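Local coordinates for protein transcriptional regulator, TetR family (Thermus thermophilus, PDB 3VPR) that represses transcription as a TetR-family regulator, probably by binding operator DNA through a helix-turn-helix motif as a homodimer, at the interface of chains A and B. Numbering follows the deposited sequence. Chains: chain A/B, Transcriptional regulator, TetR family.

Contact 1: the interface of chains A and B. Residues chain A 101, 156-157, 160; chain B 156-157, 160.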
# COMPACT_ATOMS: atom_id res chain seq x y z
N LEU A 101 0.58 -8.49 6.21
CA LEU A 101 0.50 -7.97 4.85
C LEU A 101 1.09 -8.92 3.81
O LEU A 101 0.42 -9.28 2.84
CB LEU A 101 1.22 -6.62 4.77
CG LEU A 101 1.03 -5.83 3.47
CD1 LEU A 101 -0.44 -5.50 3.30
CD2 LEU A 101 1.86 -4.54 3.50
N ASN A 156 -2.81 2.53 5.82
CA ASN A 156 -2.12 1.28 5.49
C ASN A 156 -0.84 1.42 4.68
O ASN A 156 0.10 0.66 4.88
CB ASN A 156 -3.07 0.29 4.79
CG ASN A 156 -4.20 -0.16 5.70
OD1 ASN A 156 -4.09 -0.09 6.92
ND2 ASN A 156 -5.30 -0.64 5.11
N TRP A 157 -0.79 2.39 3.76
CA TRP A 157 0.43 2.57 2.98
C TRP A 157 1.60 2.88 3.91
O TRP A 157 2.75 2.65 3.55
CB TRP A 157 0.28 3.71 1.97
CG TRP A 157 1.43 3.81 0.97
CD1 TRP A 157 2.20 4.92 0.72
CD2 TRP A 157 1.86 2.81 0.05
NE1 TRP A 157 3.09 4.66 -0.30
CE2 TRP A 157 2.90 3.37 -0.73
CE3 TRP A 157 1.47 1.48 -0.19
CZ2 TRP A 157 3.55 2.65 -1.74
CZ3 TRP A 157 2.12 0.77 -1.20
CH2 TRP A 157 3.15 1.36 -1.96
N ARG A 160 4.63 0.70 4.46
CA ARG A 160 5.73 0.66 3.51
C ARG A 160 6.77 1.75 3.67
O ARG A 160 7.92 1.57 3.28
CB ARG A 160 5.18 0.71 2.08
CG ARG A 160 4.59 -0.60 1.58
CD ARG A 160 5.67 -1.67 1.48
NE ARG A 160 5.23 -2.86 0.77
CZ ARG A 160 4.77 -2.87 -0.48
NH1 ARG A 160 4.69 -1.74 -1.18
NH2 ARG A 160 4.41 -4.01 -1.04
N ASN B 156 -0.89 4.75 -5.06
CA ASN B 156 -0.13 3.52 -4.97
C ASN B 156 -0.83 2.34 -4.32
O ASN B 156 -0.61 1.18 -4.73
CB ASN B 156 1.21 3.76 -4.28
CG ASN B 156 2.17 4.55 -5.17
OD1 ASN B 156 1.90 4.78 -6.33
ND2 ASN B 156 3.30 4.96 -4.61
N TRP B 157 -1.68 2.61 -3.33
CA TRP B 157 -2.38 1.54 -2.64
C TRP B 157 -3.42 0.92 -3.56
O TRP B 157 -3.98 -0.14 -3.26
CB TRP B 157 -3.03 2.06 -1.36
CG TRP B 157 -3.53 0.98 -0.44
CD1 TRP B 157 -4.83 0.67 -0.16
CD2 TRP B 157 -2.73 0.06 0.32
NE1 TRP B 157 -4.89 -0.38 0.74
CE2 TRP B 157 -3.62 -0.77 1.05
CE3 TRP B 157 -1.35 -0.14 0.46
CZ2 TRP B 157 -3.17 -1.79 1.90
CZ3 TRP B 157 -0.90 -1.15 1.31
CH2 TRP B 157 -1.81 -1.97 2.02
N ARG B 160 -3.41 -2.67 -4.61
CA ARG B 160 -3.93 -3.67 -3.68
C ARG B 160 -5.42 -3.97 -3.81
O ARG B 160 -5.92 -4.89 -3.16
CB ARG B 160 -3.65 -3.24 -2.24
CG ARG B 160 -2.47 -3.94 -1.60
CD ARG B 160 -1.18 -3.18 -1.76
NE ARG B 160 -0.09 -3.90 -1.12
CZ ARG B 160 1.11 -3.39 -0.88
NH1 ARG B 160 1.39 -2.14 -1.24
NH2 ARG B 160 2.04 -4.13 -0.28

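Contact 2: the interface of chains A and B. Residues chain A 146, 149-150, 153-154, 157; chain B 150, 153-154, 157, 161, 177.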
# COMPACT_ATOMS: atom_id res chain seq x y z
N LEU A 146 -15.37 5.20 -1.49
CA LEU A 146 -14.15 5.83 -1.99
C LEU A 146 -13.44 6.64 -0.90
O LEU A 146 -12.22 6.57 -0.76
CB LEU A 146 -14.47 6.74 -3.18
CG LEU A 146 -13.26 7.47 -3.77
CD1 LEU A 146 -12.85 6.80 -5.07
CD2 LEU A 146 -13.61 8.94 -4.01
N ARG A 149 -11.82 4.32 1.37
CA ARG A 149 -10.66 3.70 0.76
C ARG A 149 -9.50 4.71 0.75
O ARG A 149 -8.33 4.34 0.92
CB ARG A 149 -11.00 3.26 -0.67
CG ARG A 149 -9.90 2.49 -1.38
CD ARG A 149 -9.72 1.11 -0.77
NE ARG A 149 -10.95 0.33 -0.85
CZ ARG A 149 -11.07 -0.92 -0.42
NH1 ARG A 149 -10.03 -1.54 0.13
NH2 ARG A 149 -12.23 -1.56 -0.54
N ALA A 150 -9.82 5.98 0.59
CA ALA A 150 -8.79 7.02 0.57
C ALA A 150 -8.09 7.05 1.93
O ALA A 150 -6.86 7.06 2.01
CB ALA A 150 -9.41 8.37 0.28
N SER A 153 -6.08 3.91 2.68
CA SER A 153 -4.87 3.94 1.87
C SER A 153 -3.80 4.77 2.58
O SER A 153 -2.63 4.38 2.64
CB SER A 153 -5.15 4.53 0.48
OG SER A 153 -6.05 3.71 -0.24
N MSE A 154 -4.18 5.92 3.13
CA MSE A 154 -3.19 6.74 3.81
C MSE A 154 -2.61 5.99 5.02
O MSE A 154 -1.39 5.95 5.21
CB MSE A 154 -3.81 8.07 4.27
CG MSE A 154 -4.24 8.99 3.13
SE MSE A 154 -5.21 10.56 3.74
CE MSE A 154 -7.01 9.94 3.52
N TRP A 157 -0.79 2.39 3.76
CA TRP A 157 0.43 2.57 2.98
C TRP A 157 1.60 2.88 3.91
O TRP A 157 2.75 2.65 3.55
CB TRP A 157 0.28 3.71 1.97
CG TRP A 157 1.43 3.81 0.97
CD1 TRP A 157 2.20 4.92 0.72
CD2 TRP A 157 1.86 2.81 0.05
NE1 TRP A 157 3.09 4.66 -0.30
CE2 TRP A 157 2.90 3.37 -0.73
CE3 TRP A 157 1.47 1.48 -0.19
CZ2 TRP A 157 3.55 2.65 -1.74
CZ3 TRP A 157 2.12 0.77 -1.20
CH2 TRP A 157 3.15 1.36 -1.96
N ALA B 150 0.39 11.58 1.09
CA ALA B 150 -1.02 11.23 1.19
C ALA B 150 -1.58 10.92 -0.20
O ALA B 150 -2.23 9.89 -0.40
CB ALA B 150 -1.81 12.37 1.84
N SER B 153 -0.14 7.77 -1.52
CA SER B 153 -0.68 6.61 -0.81
C SER B 153 -1.98 6.19 -1.47
O SER B 153 -2.23 5.01 -1.68
CB SER B 153 -0.93 6.96 0.67
OG SER B 153 0.28 7.33 1.29
N MSE B 154 -2.81 7.17 -1.80
CA MSE B 154 -4.08 6.91 -2.46
C MSE B 154 -3.89 6.26 -3.84
O MSE B 154 -4.63 5.34 -4.22
CB MSE B 154 -4.86 8.22 -2.64
CG MSE B 154 -5.51 8.77 -1.35
SE MSE B 154 -6.31 10.52 -1.66
CE MSE B 154 -5.08 11.55 -0.62
N TRP B 157 -1.68 2.61 -3.33
CA TRP B 157 -2.38 1.54 -2.64
C TRP B 157 -3.42 0.92 -3.56
O TRP B 157 -3.98 -0.14 -3.26
CB TRP B 157 -3.03 2.06 -1.36
CG TRP B 157 -3.53 0.98 -0.44
CD1 TRP B 157 -4.83 0.67 -0.16
CD2 TRP B 157 -2.73 0.06 0.32
NE1 TRP B 157 -4.89 -0.38 0.74
CE2 TRP B 157 -3.62 -0.77 1.05
CE3 TRP B 157 -1.35 -0.14 0.46
CZ2 TRP B 157 -3.17 -1.79 1.90
CZ3 TRP B 157 -0.90 -1.15 1.31
CH2 TRP B 157 -1.81 -1.97 2.02
N TRP B 161 -6.15 -3.22 -4.62
CA TRP B 161 -7.57 -3.49 -4.73
C TRP B 161 -8.20 -3.23 -6.09
O TRP B 161 -9.26 -3.79 -6.39
CB TRP B 161 -8.33 -2.69 -3.67
CG TRP B 161 -8.22 -1.22 -3.86
CD1 TRP B 161 -7.29 -0.39 -3.31
CD2 TRP B 161 -9.07 -0.40 -4.66
NE1 TRP B 161 -7.52 0.91 -3.71
CE2 TRP B 161 -8.61 0.93 -4.54
CE3 TRP B 161 -10.19 -0.65 -5.47
CZ2 TRP B 161 -9.22 2.01 -5.19
CZ3 TRP B 161 -10.81 0.42 -6.13
CH2 TRP B 161 -10.32 1.73 -5.98
N TYR B 177 -10.56 10.88 -6.15
CA TYR B 177 -9.61 11.08 -5.06
C TYR B 177 -9.17 12.54 -5.05
O TYR B 177 -8.96 13.12 -3.97
CB TYR B 177 -8.38 10.19 -5.22
CG TYR B 177 -8.55 8.76 -4.77
CD1 TYR B 177 -9.52 8.41 -3.83
CD2 TYR B 177 -7.67 7.77 -5.20
CE1 TYR B 177 -9.60 7.11 -3.32
CE2 TYR B 177 -7.75 6.46 -4.71
CZ TYR B 177 -8.71 6.14 -3.77
OH TYR B 177 -8.74 4.87 -3.23
O HOH W 1 -6.42 3.61 -3.19
O HOH W 2 0.84 6.97 3.99

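Contact 3: the interface of chains A and B. Residues chain A 139-140, 181-186; chain B 180-186.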
# COMPACT_ATOMS: atom_id res chain seq x y z
N PHE A 139 -20.48 16.28 6.84
CA PHE A 139 -19.56 16.10 5.74
C PHE A 139 -20.39 16.32 4.48
O PHE A 139 -21.60 16.09 4.48
CB PHE A 139 -18.98 14.67 5.71
CG PHE A 139 -18.14 14.30 6.90
CD1 PHE A 139 -17.35 15.25 7.54
CD2 PHE A 139 -18.11 12.98 7.36
CE1 PHE A 139 -16.54 14.89 8.62
CE2 PHE A 139 -17.30 12.62 8.44
CZ PHE A 139 -16.51 13.58 9.07
N ARG A 140 -19.76 16.78 3.40
CA ARG A 140 -20.50 16.99 2.17
C ARG A 140 -20.80 15.62 1.55
O ARG A 140 -20.33 14.59 2.05
CB ARG A 140 -19.68 17.86 1.21
CG ARG A 140 -18.39 17.26 0.74
CD ARG A 140 -17.58 18.29 -0.02
NE ARG A 140 -16.28 17.76 -0.42
CZ ARG A 140 -16.08 17.02 -1.51
NH1 ARG A 140 -17.10 16.73 -2.31
NH2 ARG A 140 -14.87 16.56 -1.78
N ILE A 181 -7.52 15.51 5.05
CA ILE A 181 -8.70 14.90 4.45
C ILE A 181 -9.98 15.62 4.87
O ILE A 181 -10.94 15.70 4.10
CB ILE A 181 -8.80 13.38 4.80
CG1 ILE A 181 -9.84 12.69 3.92
CG2 ILE A 181 -9.18 13.18 6.27
CD1 ILE A 181 -9.46 12.66 2.46
N LEU A 182 -10.01 16.15 6.09
CA LEU A 182 -11.20 16.84 6.55
C LEU A 182 -11.40 18.20 5.87
O LEU A 182 -12.47 18.48 5.36
CB LEU A 182 -11.15 17.05 8.07
CG LEU A 182 -12.30 17.82 8.70
CD1 LEU A 182 -13.59 17.04 8.57
CD2 LEU A 182 -11.99 18.08 10.18
N ARG A 183 -10.36 19.02 5.87
CA ARG A 183 -10.43 20.37 5.30
C ARG A 183 -10.06 20.50 3.82
O ARG A 183 -10.57 21.40 3.13
CB ARG A 183 -9.55 21.30 6.14
CG ARG A 183 -9.89 21.27 7.63
CD ARG A 183 -8.84 21.99 8.48
NE ARG A 183 -8.70 23.40 8.09
CZ ARG A 183 -7.87 24.25 8.68
NH1 ARG A 183 -7.10 23.86 9.69
NH2 ARG A 183 -7.79 25.51 8.24
N GLY A 184 -9.19 19.63 3.31
CA GLY A 184 -8.83 19.71 1.91
C GLY A 184 -7.60 20.56 1.68
O GLY A 184 -7.12 21.24 2.60
N LEU A 185 -7.08 20.53 0.46
CA LEU A 185 -5.88 21.30 0.11
C LEU A 185 -6.19 22.74 -0.28
O LEU A 185 -5.41 23.64 -0.03
CB LEU A 185 -5.13 20.66 -1.06
CG LEU A 185 -4.14 19.54 -0.79
CD1 LEU A 185 -3.64 19.00 -2.13
CD2 LEU A 185 -2.98 20.05 0.06
N GLU A 186 -7.34 22.93 -0.93
CA GLU A 186 -7.73 24.25 -1.39
C GLU A 186 -7.78 25.27 -0.27
O GLU A 186 -8.16 24.96 0.86
CB GLU A 186 -9.10 24.19 -2.05
CG GLU A 186 -10.23 23.93 -1.07
CD GLU A 186 -11.58 23.87 -1.75
OE1 GLU A 186 -12.59 23.63 -1.05
OE2 GLU A 186 -11.63 24.05 -2.99
N LEU B 180 -11.82 14.72 -3.60
CA LEU B 180 -11.79 14.49 -2.17
C LEU B 180 -10.64 15.21 -1.47
O LEU B 180 -10.86 15.92 -0.49
CB LEU B 180 -11.73 12.99 -1.87
CG LEU B 180 -11.68 12.60 -0.39
CD1 LEU B 180 -12.86 13.24 0.36
CD2 LEU B 180 -11.72 11.09 -0.25
N ILE B 181 -9.42 15.04 -1.98
CA ILE B 181 -8.24 15.68 -1.36
C ILE B 181 -8.22 17.20 -1.53
O ILE B 181 -7.67 17.91 -0.70
CB ILE B 181 -6.91 15.09 -1.92
CG1 ILE B 181 -5.74 15.50 -1.03
CG2 ILE B 181 -6.64 15.60 -3.30
CD1 ILE B 181 -5.82 14.93 0.38
N LEU B 182 -8.79 17.69 -2.61
CA LEU B 182 -8.79 19.13 -2.83
C LEU B 182 -9.81 19.86 -1.95
O LEU B 182 -9.48 20.84 -1.29
CB LEU B 182 -9.10 19.43 -4.31
CG LEU B 182 -9.24 20.90 -4.70
CD1 LEU B 182 -7.90 21.58 -4.49
CD2 LEU B 182 -9.70 21.02 -6.16
N ARG B 183 -11.03 19.36 -1.92
CA ARG B 183 -12.09 19.99 -1.17
C ARG B 183 -12.28 19.50 0.26
O ARG B 183 -12.89 20.19 1.08
CB ARG B 183 -13.39 19.85 -1.96
CG ARG B 183 -13.23 20.37 -3.40
CD ARG B 183 -14.47 20.18 -4.24
NE ARG B 183 -14.47 21.07 -5.40
CZ ARG B 183 -13.79 20.87 -6.53
NH1 ARG B 183 -13.04 19.79 -6.69
NH2 ARG B 183 -13.86 21.76 -7.51
N GLY B 184 -11.74 18.33 0.57
CA GLY B 184 -11.90 17.80 1.91
C GLY B 184 -13.28 17.20 2.08
O GLY B 184 -14.08 17.16 1.14
N LEU B 185 -13.59 16.77 3.30
CA LEU B 185 -14.88 16.16 3.60
C LEU B 185 -15.91 17.13 4.16
O LEU B 185 -17.11 16.94 3.95
CB LEU B 185 -14.68 15.03 4.61
CG LEU B 185 -13.92 13.78 4.20
CD1 LEU B 185 -13.69 12.92 5.45
CD2 LEU B 185 -14.72 13.01 3.13
N GLU B 186 -15.47 18.14 4.90
CA GLU B 186 -16.42 19.08 5.49
C GLU B 186 -17.40 19.70 4.49
O GLU B 186 -17.17 19.68 3.28
CB GLU B 186 -15.69 20.19 6.23
CG GLU B 186 -14.94 19.70 7.45
CD GLU B 186 -14.35 20.83 8.27
OE1 GLU B 186 -13.79 21.78 7.67
OE2 GLU B 186 -14.43 20.77 9.52

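Contact 1: the interface of chains A and B
In this TetR-family repressor the end of helix 144-161 of chain A meets helix 144-156 and the 3-10 turn 157-160 of chain B, close to the two-fold axis. The tryptophan rings pack at their edges. A:Trp157 and B:Trp157 both hold CG anti to the backbone N (chi1 -171° and -168°), and their side chains slide past each other in opposite directions. A:Trp157 CE3 is 3.3 Å from B:Trp157 CE3, and the rings do not stack face to face.

A CH-pi contact lies over one face of each indole. A:Asn156 CB sits toward the rim of B:Trp157, 3.6 Å from B:Trp157 CZ2. B:Asn156 CB repeats this on A:Trp157. B:Arg160 CD covers the opposite face of B:Trp157.

The A:Arg160 and B:Arg160 side chains come tip to tip, their guanidinium planes 50° apart. A:Arg160 NH2 and B:Arg160 NH2 are modelled 2.5 Å apart. Both are donors, so this is no hydrogen bond, and the like charges would probably repel. B:Arg160 NH1 sits at the edge of A:Trp157, in the ring plane, while one face of its guanidinium lies against B:Trp157 CZ3.

A:Leu101, from helix 94-103, adds methyl contacts. Its CD1 is 4.0 Å from B:Trp157 CH2, tip to tip. Its CD2 meets B:Arg160 NH2, the side chains crossing at about a right angle.

Contact 2: the interface of chains A and B
Two waters carry the polar part of this helix-helix contact of the TetR-family dimer. Water 1 joins both chains. It lies 3.0 Å from A:Ser153 OG and 2.6 Å from the phenol B:Tyr177 OH. It also pairs with the backbone B:Met154 O and with the indole B:Trp161 NE1. The water sits at the edge of the B:Trp161 ring, in its plane, and the angle at the indole hydrogen is 160°. Water 2 is the twin site and links B:Ser153 OG to A:Met154 O.

Within chain A, A:Ser153 OG donates to A:Arg149 O at 2.6 Å, from above the carbonyl plane. Its OG is anti to the carbonyl carbon. This bond probably helps to hold the hydroxyl toward water 1.

The remaining contacts are mainly apolar. A:Arg149, bent at chi2 and chi3, brings its CD methylene over the five-membered ring of B:Trp161, 3.8 Å from the centroid. Its guanidinium plane is 23° from that ring. B:Trp161 has CG in the crowded position between backbone N and carbonyl carbon (chi1 64°). The A:Leu146 side chain crosses B:Tyr177 obliquely, with CD1 3.7 Å from B:Tyr177 CE1, and A:Ala150 CB touches the same atom. A:Ser153 OG lies 3.3 Å from B:Trp157 CD1, and B:Ser153 OG meets A:Trp157 CD1 likewise.

The site lies along helix 144-161 of chain A, where it crosses helix 144-156 of chain B, flanked by helix 170-183 of chain B.

Contact 3: the interface of chains A and B
The C-terminal end of helix 170-183 and the tail after it form this contact, where the two chains exchange backbone hydrogen bonds around the two-fold axis. The carbonyl A:Leu182 O accepts from two amides of chain B. B:Glu186 N approaches in the carbonyl plane at 3.1 Å, almost straight (179° at H). B:Leu185 N lies above that plane at 2.9 Å. The exchanged set differs slightly: A:Glu186 N meets a lone pair of B:Leu182 O at 3.0 Å, whereas A:Leu185 N bonds to B:Ile181 O.

The segment with A:Phe139 and A:Arg140 adds a short antiparallel beta bridge, A:Phe139 with B:Glu186. A:Arg140 N donates to B:Leu185 O at 2.7 Å, nearly along the C=O axis. The A:Arg140 chain leaves from the crowded position (chi1 64°) and then runs extended. NE donates to B:Gly184 O at 2.8 Å, and that oxygen lies in the guanidinium plane.

Side chains add apolar and charged contacts. The A:Ile181 and B:Leu180 side chains cross obliquely, with A:Ile181 CD1 3.6 Å from B:Leu180 CG. A:Phe139 CD1 faces B:Leu185 CB. A:Glu186 crosses B:Arg183 without a salt bridge, as A:Glu186 OE2 stays 4.8 Å from B:Arg183 NE. Any attraction there would be through space.

The backbone bonds let each tail bond the carbonyls at the end of the partner's helix 170-183, which probably helps to hold the dimer together.

Contacts 1 and 2 are neighbours, their C-alpha centres about 8 Å apart, and they share A:Trp157 and B:Trp157. Both draw on helix 144-161 of chain A. Contact 3 lies about 15 Å from contact 2 and about 22 Å from contact 1, toward the chain ends. Helix 170-183 connects it to contact 2, which takes in B:Tyr177. Together the three run along one two-fold interface, from tryptophan packing through water bridges to backbone pairing. Joining the C-terminal domains in this way would fix the spacing of the two DNA-binding domains, as expected for a dimeric TetR-family repressor.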